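Local coordinates for sporulation-control protein spo0M (Bacillus subtilis, PDB 5CL2), which controls the expression of spo0A and is required for Bacillus subtilis to pass morphological stage 0 of sporulation, at residues Val33-Ala39 against Ile79-His85; Pro94-Ile99 against Arg162-Gln167; Glu154-Phe159 against Arg210-Glu214. All coordinates share one frame; numbering follows the deposited sequence.

Interaction 1: residues Val33-Ala39 against Ile79-His85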
# COMPACT_ATOMS: atom_id res chain seq x y z
N VAL A 33 -17.77 -19.15 -21.44
CA VAL A 33 -17.86 -20.43 -20.76
C VAL A 33 -18.71 -21.39 -21.62
O VAL A 33 -19.72 -20.98 -22.21
CB VAL A 33 -18.46 -20.27 -19.36
CG1 VAL A 33 -18.27 -21.52 -18.56
CG2 VAL A 33 -17.77 -19.12 -18.63
N LYS A 34 -18.28 -22.64 -21.75
CA LYS A 34 -19.03 -23.64 -22.51
C LYS A 34 -19.24 -24.88 -21.64
O LYS A 34 -18.29 -25.41 -21.08
CB LYS A 34 -18.33 -24.00 -23.82
CG LYS A 34 -19.11 -25.02 -24.72
CD LYS A 34 -18.46 -25.17 -26.12
CE LYS A 34 -19.38 -25.87 -27.14
NZ LYS A 34 -20.79 -25.38 -27.16
N GLY A 35 -20.49 -25.33 -21.49
CA GLY A 35 -20.72 -26.44 -20.59
C GLY A 35 -20.13 -27.70 -21.16
O GLY A 35 -19.92 -27.82 -22.37
N GLY A 36 -19.83 -28.67 -20.30
CA GLY A 36 -19.29 -29.91 -20.79
C GLY A 36 -20.44 -30.85 -21.08
O GLY A 36 -21.57 -30.42 -21.28
N LYS A 37 -20.15 -32.14 -21.11
CA LYS A 37 -21.14 -33.17 -21.39
C LYS A 37 -22.24 -33.23 -20.33
O LYS A 37 -23.40 -33.51 -20.64
CB LYS A 37 -20.45 -34.52 -21.55
CG LYS A 37 -19.68 -34.63 -22.88
CD LYS A 37 -20.18 -35.78 -23.74
CE LYS A 37 -19.35 -35.97 -25.02
NZ LYS A 37 -19.78 -37.17 -25.82
N ILE A 38 -21.88 -32.95 -19.08
CA ILE A 38 -22.82 -33.04 -17.97
C ILE A 38 -23.00 -31.71 -17.28
O ILE A 38 -22.06 -30.92 -17.20
CB ILE A 38 -22.34 -34.07 -16.93
CG1 ILE A 38 -20.93 -33.72 -16.46
CG2 ILE A 38 -22.31 -35.46 -17.52
CD1 ILE A 38 -20.37 -34.63 -15.37
N ALA A 39 -24.20 -31.46 -16.75
CA ALA A 39 -24.53 -30.13 -16.28
C ALA A 39 -23.72 -29.84 -15.02
O ALA A 39 -23.47 -30.74 -14.21
CB ALA A 39 -26.01 -30.00 -16.00
N ILE A 79 -24.68 -24.45 -15.47
CA ILE A 79 -24.47 -24.45 -16.90
C ILE A 79 -24.88 -25.82 -17.41
O ILE A 79 -24.47 -26.86 -16.85
CB ILE A 79 -23.00 -24.10 -17.27
CG1 ILE A 79 -22.88 -23.78 -18.76
CG2 ILE A 79 -22.02 -25.16 -16.79
CD1 ILE A 79 -21.60 -23.16 -19.14
N GLN A 80 -25.70 -25.83 -18.47
CA GLN A 80 -26.19 -27.09 -19.02
C GLN A 80 -25.21 -27.59 -20.06
O GLN A 80 -24.35 -26.82 -20.51
CB GLN A 80 -27.59 -26.93 -19.67
CG GLN A 80 -28.67 -26.38 -18.77
CD GLN A 80 -28.90 -27.27 -17.57
OE1 GLN A 80 -29.00 -28.49 -17.69
NE2 GLN A 80 -28.91 -26.66 -16.38
N PRO A 81 -25.32 -28.89 -20.42
CA PRO A 81 -24.32 -29.47 -21.32
C PRO A 81 -24.18 -28.73 -22.64
O PRO A 81 -25.18 -28.46 -23.30
CB PRO A 81 -24.81 -30.90 -21.53
CG PRO A 81 -25.85 -31.14 -20.52
CD PRO A 81 -26.13 -29.92 -19.75
N GLY A 82 -22.93 -28.40 -22.98
CA GLY A 82 -22.58 -27.73 -24.23
C GLY A 82 -23.01 -26.28 -24.30
O GLY A 82 -22.75 -25.60 -25.29
N GLU A 83 -23.65 -25.79 -23.23
CA GLU A 83 -24.21 -24.44 -23.20
C GLU A 83 -23.14 -23.33 -23.10
O GLU A 83 -22.17 -23.45 -22.36
CB GLU A 83 -25.19 -24.32 -22.05
CG GLU A 83 -26.14 -23.14 -22.14
CD GLU A 83 -27.14 -23.16 -21.00
OE1 GLU A 83 -26.71 -22.98 -19.84
OE2 GLU A 83 -28.34 -23.41 -21.26
N GLU A 84 -23.38 -22.22 -23.80
CA GLU A 84 -22.44 -21.13 -23.92
C GLU A 84 -22.96 -19.89 -23.20
O GLU A 84 -24.12 -19.52 -23.33
CB GLU A 84 -22.16 -20.80 -25.38
CG GLU A 84 -21.53 -21.97 -26.15
CD GLU A 84 -21.22 -21.63 -27.60
OE1 GLU A 84 -21.56 -20.49 -28.01
OE2 GLU A 84 -20.71 -22.51 -28.32
N HIS A 85 -22.08 -19.30 -22.39
CA HIS A 85 -22.39 -18.11 -21.61
C HIS A 85 -21.28 -17.08 -21.88
O HIS A 85 -20.12 -17.48 -22.04
CB HIS A 85 -22.46 -18.44 -20.13
CG HIS A 85 -23.63 -19.31 -19.77
ND1 HIS A 85 -24.67 -18.86 -18.98
CD2 HIS A 85 -23.89 -20.60 -20.04
CE1 HIS A 85 -25.53 -19.85 -18.81
NE2 HIS A 85 -25.08 -20.92 -19.44
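With CG anti to the backbone N (chi1 -177°) and a bend only at the last torsion (chi4 46°), Lys-34 lies alongside Glu-84, the two side chains pointing the same way on one face of an antiparallel sheet, at the end of a beta-sandwich domain consistent with the arrestin-like family. Strands 26-34 and 84-92 pair here and then part into loops. Val-33 and His-85 form the hydrogen-bonded pair: Val-33 N gives His-85 O a nearly straight bond of 2.9 Å (172°), and His-85 N returns one to Val-33 O. Lys-34 and Glu-84 are the adjoining non-hydrogen-bonded pair. The ammonium group NZ has two acceptors, Gly-82 O at 2.7 Å and Glu-84 OE2 at 3.1 Å, the carboxylate being met on its anti side. Shortening Lys-34 to an alanine would probably leave the Glu-84 carboxylate without its cationic mate and the Gly-82 carbonyl without this donor.

Beyond the strand ends, Gly-35 N bonds to Glu-83 O at 2.7 Å, while a type II turn from Gln-80 to Glu-83 directs Gly-82 N at Gly-36 O. Gly-82 takes the positive phi of that turn, and at Gly-35 a CB would collide with Gln-80 O. On the face opposite Lys-34, Val-33 CG1 meets Ile-79 CD1, and both residues pack further on strand 40-57, through Ile-45 and Ile-42 respectively. At the outer edge, Pro-81 CD rests against the methyl of Ala-39, with 3.8 Å between Pro-81 CD and Ala-39 CB.

Interaction 2: residues Pro94-Ile99 against Arg162-Gln167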
# COMPACT_ATOMS: atom_id res chain seq x y z
N PRO A 94 -4.35 -1.14 -11.83
CA PRO A 94 -3.82 -0.35 -10.70
C PRO A 94 -2.56 0.42 -11.10
O PRO A 94 -1.85 -0.03 -12.00
CB PRO A 94 -3.49 -1.41 -9.64
CG PRO A 94 -4.44 -2.57 -9.98
CD PRO A 94 -4.58 -2.56 -11.49
N LEU A 95 -2.31 1.57 -10.49
CA LEU A 95 -1.15 2.38 -10.85
C LEU A 95 0.19 1.77 -10.44
O LEU A 95 1.25 2.19 -10.93
CB LEU A 95 -1.28 3.78 -10.24
CG LEU A 95 -2.38 4.63 -10.88
CD1 LEU A 95 -2.45 6.04 -10.28
CD2 LEU A 95 -2.16 4.70 -12.37
N ASP A 96 0.17 0.79 -9.54
CA ASP A 96 1.42 0.13 -9.14
C ASP A 96 1.67 -1.17 -9.96
O ASP A 96 2.55 -1.95 -9.60
CB ASP A 96 1.44 -0.17 -7.63
CG ASP A 96 0.15 -0.81 -7.16
OD1 ASP A 96 -0.71 -1.04 -8.03
OD2 ASP A 96 -0.01 -1.13 -5.95
N THR A 97 0.86 -1.42 -10.99
CA THR A 97 1.14 -2.52 -11.93
C THR A 97 2.51 -2.33 -12.57
O THR A 97 2.78 -1.28 -13.15
CB THR A 97 0.08 -2.59 -13.06
OG1 THR A 97 -1.22 -2.76 -12.50
CG2 THR A 97 0.37 -3.74 -14.01
N PRO A 98 3.38 -3.36 -12.51
CA PRO A 98 4.73 -3.21 -13.05
C PRO A 98 4.70 -3.15 -14.57
O PRO A 98 3.76 -3.64 -15.19
CB PRO A 98 5.44 -4.49 -12.62
CG PRO A 98 4.45 -5.25 -11.78
CD PRO A 98 3.11 -4.75 -12.13
N ILE A 99 5.73 -2.54 -15.14
CA ILE A 99 5.91 -2.41 -16.58
C ILE A 99 6.47 -3.73 -17.11
O ILE A 99 7.35 -4.32 -16.47
CB ILE A 99 6.87 -1.23 -16.91
CG1 ILE A 99 6.17 0.10 -16.62
CG2 ILE A 99 7.36 -1.28 -18.35
CD1 ILE A 99 7.16 1.25 -16.36
N ARG A 162 1.42 -1.04 -0.94
CA ARG A 162 0.26 -1.91 -1.11
C ARG A 162 0.72 -3.31 -1.52
O ARG A 162 0.33 -4.31 -0.92
CB ARG A 162 -0.68 -1.31 -2.14
CG ARG A 162 -2.03 -2.01 -2.18
CD ARG A 162 -2.93 -1.50 -3.30
NE ARG A 162 -2.45 -1.86 -4.64
CZ ARG A 162 -2.84 -2.94 -5.30
NH1 ARG A 162 -3.67 -3.80 -4.73
NH2 ARG A 162 -2.38 -3.19 -6.53
N LEU A 163 1.61 -3.37 -2.51
CA LEU A 163 2.20 -4.64 -2.94
C LEU A 163 3.51 -4.92 -2.18
O LEU A 163 4.17 -4.01 -1.72
CB LEU A 163 2.45 -4.59 -4.44
CG LEU A 163 1.18 -4.29 -5.22
CD1 LEU A 163 1.50 -4.13 -6.71
CD2 LEU A 163 0.16 -5.44 -4.98
N PRO A 164 3.86 -6.20 -2.02
CA PRO A 164 5.08 -6.65 -1.34
C PRO A 164 6.38 -6.36 -2.10
O PRO A 164 7.47 -6.54 -1.54
CB PRO A 164 4.86 -8.16 -1.22
CG PRO A 164 3.86 -8.50 -2.35
CD PRO A 164 2.96 -7.31 -2.39
N PHE A 165 6.26 -5.95 -3.36
CA PHE A 165 7.42 -5.71 -4.21
C PHE A 165 7.48 -4.31 -4.80
O PHE A 165 6.50 -3.59 -4.79
CB PHE A 165 7.44 -6.73 -5.36
CG PHE A 165 6.28 -6.57 -6.29
CD1 PHE A 165 6.34 -5.68 -7.36
CD2 PHE A 165 5.12 -7.32 -6.10
CE1 PHE A 165 5.25 -5.54 -8.21
CE2 PHE A 165 4.04 -7.18 -6.94
CZ PHE A 165 4.11 -6.28 -8.00
N VAL A 166 8.64 -3.91 -5.33
CA VAL A 166 8.65 -2.72 -6.19
C VAL A 166 9.34 -3.06 -7.50
O VAL A 166 10.14 -3.99 -7.56
CB VAL A 166 9.39 -1.51 -5.52
CG1 VAL A 166 8.67 -1.10 -4.27
CG2 VAL A 166 10.83 -1.85 -5.22
N GLN A 167 9.04 -2.31 -8.56
CA GLN A 167 9.79 -2.54 -9.78
C GLN A 167 11.08 -1.70 -9.74
O GLN A 167 11.04 -0.48 -9.66
CB GLN A 167 8.97 -2.23 -11.04
CG GLN A 167 9.73 -2.59 -12.30
CD GLN A 167 8.87 -2.65 -13.57
OE1 GLN A 167 7.93 -1.87 -13.75
NE2 GLN A 167 9.20 -3.58 -14.45
O HOH W 1 2.56 -1.04 -4.51
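Asp-96 and Arg-162 carry the ionic part of this contact, in which the loop between strands 84-92 and 106-114 meets the start of strand 165-173. Arg-162 grips the carboxylate side-on: its NE reaches Asp-96 OD2 at 2.9 Å on the syn lone pair, and its NH2 reaches Asp-96 OD1 at 3.1 Å in a nearly straight bond (168°). The carboxylate and guanidinium planes are nevertheless turned 46° apart. A bend at chi3 (69°), after two extended torsions, brings the NE edge of the arginine round to the aspartate. One water donates to Asp-96 OD2 and accepts from Leu-163 N, the methyl Leu-163 CD1 lies 3.4 Å from Asp-96 OD2, and Arg-162 NH2 has a further acceptor in Ile-68 O.

The neutral hydrogen bonds lie at the other end. The amide of Gln-167 pairs with the backbone of Ile-99 in both directions: Ile-99 N donates to Gln-167 OE1 at 2.7 Å, and Gln-167 NE2 donates to Ile-99 O at 2.8 Å, in the carbonyl plane and on a lone pair.

Apolar packing lies in the middle, where Pro-98 CG touches Phe-165 CE1 at 3.7 Å. Gln-160 of the second subunit accepts from Leu-95 N beside the turn Pro-94 to Thr-97.

Two bonds of opposite direction fix the rotation of the buried Gln-167 amide and satisfy both backbone polar atoms of Ile-99, while the arginine is likely to stabilise Asp-96 as its anion.

Interaction 3: residues Glu154-Phe159 against Arg210-Glu214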
# COMPACT_ATOMS: atom_id res chain seq x y z
N GLU A 154 11.20 -6.69 -7.24
CA GLU A 154 12.04 -7.11 -6.13
C GLU A 154 11.26 -7.01 -4.83
O GLU A 154 10.46 -6.08 -4.63
CB GLU A 154 13.29 -6.23 -6.02
CG GLU A 154 14.17 -6.12 -7.25
CD GLU A 154 15.03 -7.35 -7.51
OE1 GLU A 154 15.53 -7.99 -6.56
OE2 GLU A 154 15.30 -7.62 -8.70
N GLN A 155 11.48 -7.97 -3.95
CA GLN A 155 10.91 -7.95 -2.62
C GLN A 155 11.21 -6.60 -1.94
O GLN A 155 12.37 -6.15 -1.97
CB GLN A 155 11.51 -9.10 -1.82
CG GLN A 155 11.37 -8.96 -0.34
CD GLN A 155 12.18 -9.98 0.40
OE1 GLN A 155 13.37 -10.18 0.12
NE2 GLN A 155 11.53 -10.68 1.33
N ALA A 156 10.20 -5.92 -1.40
CA ALA A 156 10.46 -4.62 -0.76
C ALA A 156 9.61 -4.29 0.49
O ALA A 156 8.93 -3.25 0.53
CB ALA A 156 10.31 -3.51 -1.81
N PRO A 157 9.72 -5.10 1.55
CA PRO A 157 9.00 -4.79 2.79
C PRO A 157 9.38 -3.44 3.37
O PRO A 157 8.54 -2.83 4.03
CB PRO A 157 9.41 -5.91 3.75
CG PRO A 157 10.70 -6.44 3.20
CD PRO A 157 10.57 -6.30 1.70
N TYR A 158 10.60 -2.98 3.13
CA TYR A 158 11.07 -1.70 3.69
C TYR A 158 10.18 -0.50 3.36
O TYR A 158 9.99 0.38 4.20
CB TYR A 158 12.49 -1.43 3.22
CG TYR A 158 13.10 -0.11 3.64
CD1 TYR A 158 13.55 0.12 4.94
CD2 TYR A 158 13.24 0.92 2.71
CE1 TYR A 158 14.12 1.34 5.29
CE2 TYR A 158 13.81 2.13 3.06
CZ TYR A 158 14.24 2.33 4.33
OH TYR A 158 14.79 3.56 4.60
N PHE A 159 9.60 -0.48 2.16
CA PHE A 159 8.76 0.64 1.73
C PHE A 159 7.29 0.51 2.15
O PHE A 159 6.51 1.47 2.03
CB PHE A 159 8.84 0.80 0.22
CG PHE A 159 10.21 1.17 -0.27
CD1 PHE A 159 10.79 2.37 0.10
CD2 PHE A 159 10.92 0.30 -1.07
CE1 PHE A 159 12.06 2.70 -0.33
CE2 PHE A 159 12.18 0.64 -1.53
CZ PHE A 159 12.76 1.84 -1.15
N ARG A 210 20.24 -7.02 -2.90
CA ARG A 210 19.02 -7.40 -3.61
C ARG A 210 17.83 -7.19 -2.69
O ARG A 210 17.90 -7.49 -1.49
CB ARG A 210 19.04 -8.86 -4.09
CG ARG A 210 19.97 -9.17 -5.27
CD ARG A 210 19.53 -8.49 -6.58
NE ARG A 210 18.28 -8.99 -7.18
CZ ARG A 210 18.20 -10.08 -7.95
NH1 ARG A 210 19.27 -10.81 -8.22
NH2 ARG A 210 17.03 -10.44 -8.46
N GLY A 211 16.75 -6.63 -3.23
CA GLY A 211 15.57 -6.37 -2.43
C GLY A 211 15.77 -5.16 -1.54
O GLY A 211 16.89 -4.70 -1.36
N TRP A 212 14.67 -4.67 -0.95
CA TRP A 212 14.72 -3.46 -0.15
C TRP A 212 14.28 -3.74 1.28
O TRP A 212 13.08 -3.95 1.54
CB TRP A 212 13.84 -2.41 -0.81
CG TRP A 212 14.33 -2.13 -2.20
CD1 TRP A 212 14.16 -2.92 -3.31
CD2 TRP A 212 15.13 -1.02 -2.64
NE1 TRP A 212 14.77 -2.37 -4.40
CE2 TRP A 212 15.38 -1.17 -4.01
CE3 TRP A 212 15.64 0.12 -1.99
CZ2 TRP A 212 16.11 -0.27 -4.76
CZ3 TRP A 212 16.36 1.03 -2.73
CH2 TRP A 212 16.60 0.83 -4.10
N LEU A 213 15.26 -3.72 2.20
CA LEU A 213 15.06 -4.22 3.56
C LEU A 213 15.59 -3.27 4.63
O LEU A 213 16.52 -2.50 4.39
CB LEU A 213 15.73 -5.59 3.74
CG LEU A 213 15.69 -6.61 2.60
CD1 LEU A 213 16.65 -7.75 2.92
CD2 LEU A 213 14.29 -7.12 2.35
N GLU A 214 14.98 -3.36 5.81
CA GLU A 214 15.34 -2.53 6.95
C GLU A 214 16.84 -2.51 7.24
O GLU A 214 17.42 -1.45 7.44
CB GLU A 214 14.61 -3.03 8.19
CG GLU A 214 13.55 -2.11 8.73
CD GLU A 214 12.76 -2.75 9.85
OE1 GLU A 214 13.25 -3.77 10.39
OE2 GLU A 214 11.65 -2.26 10.18
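This is a mixed contact of backbone pairing, aromatic packing and one salt bridge, formed where strand 146-155, at one edge of the five-stranded antiparallel sheet, runs into a 3-10 turn and the loop between strands 195-202 and 224-229 comes alongside. The backbone evidence is a pair of bonds gripping Trp-212: its N donates to Gln-155 O at 2.9 Å, in the carbonyl plane, and its O accepts from Tyr-158 N at 3.1 Å. Gly-211, just before it, has the positive phi (75°) that favours glycine.

The indole is the centre of the packing. Phe-159 CE2 lies over one face of it, offset toward the rim, with Phe-159 CZ 3.5 Å from Trp-212 CE3; the rings are oblique, their planes 44° apart. Ala-156 CB touches Trp-212 CB at 3.8 Å, and Leu-213 CD2 meets Pro-157 CG at 3.8 Å. Outside these segments, Trp-212 NE1 donates to Glu-168, while Tyr-158 OH is hydrogen-bonded to Asp-194 of the second subunit.

At the strand end, Arg-210 bends at chi2 (-66°) and chi3 to turn its guanidinium edge to Glu-154: NE meets OE1 of that glutamate at 3.0 Å, in the guanidinium plane, whereas the NH2 bonds to the same carboxylate are weak. Its NH1 makes a salt bridge with Glu-61.

Arg-210 thus bonds to two carboxylates and would be expected to offset the charge of both, including that of the buried Glu-154, while Trp-212 is held through its backbone N and O and through its indole NE1.

How the interactions relate
Along the chain, interaction 1 is complete before interaction 2 opens, whereas the segments of interactions 2 and 3 alternate. Interaction 1 joins strands 26-34 and 84-92 at the far end of the molecule, its centre about 37 Å from that of interaction 2 and about 46 Å from that of interaction 3, which lies on the opposite side of the chain's centre; it touches neither. Interactions 2 and 3 have centres about 13 Å apart and meet directly, because strands 146-155 and 165-173 are neighbours in one antiparallel sheet. Interaction 2 ties that sheet to the loop following strand 84-92, so the chain's two sheet-rich parts are joined near its centre. Interactions 2 and 3 both touch the second subunit, placing them at the dimer interface.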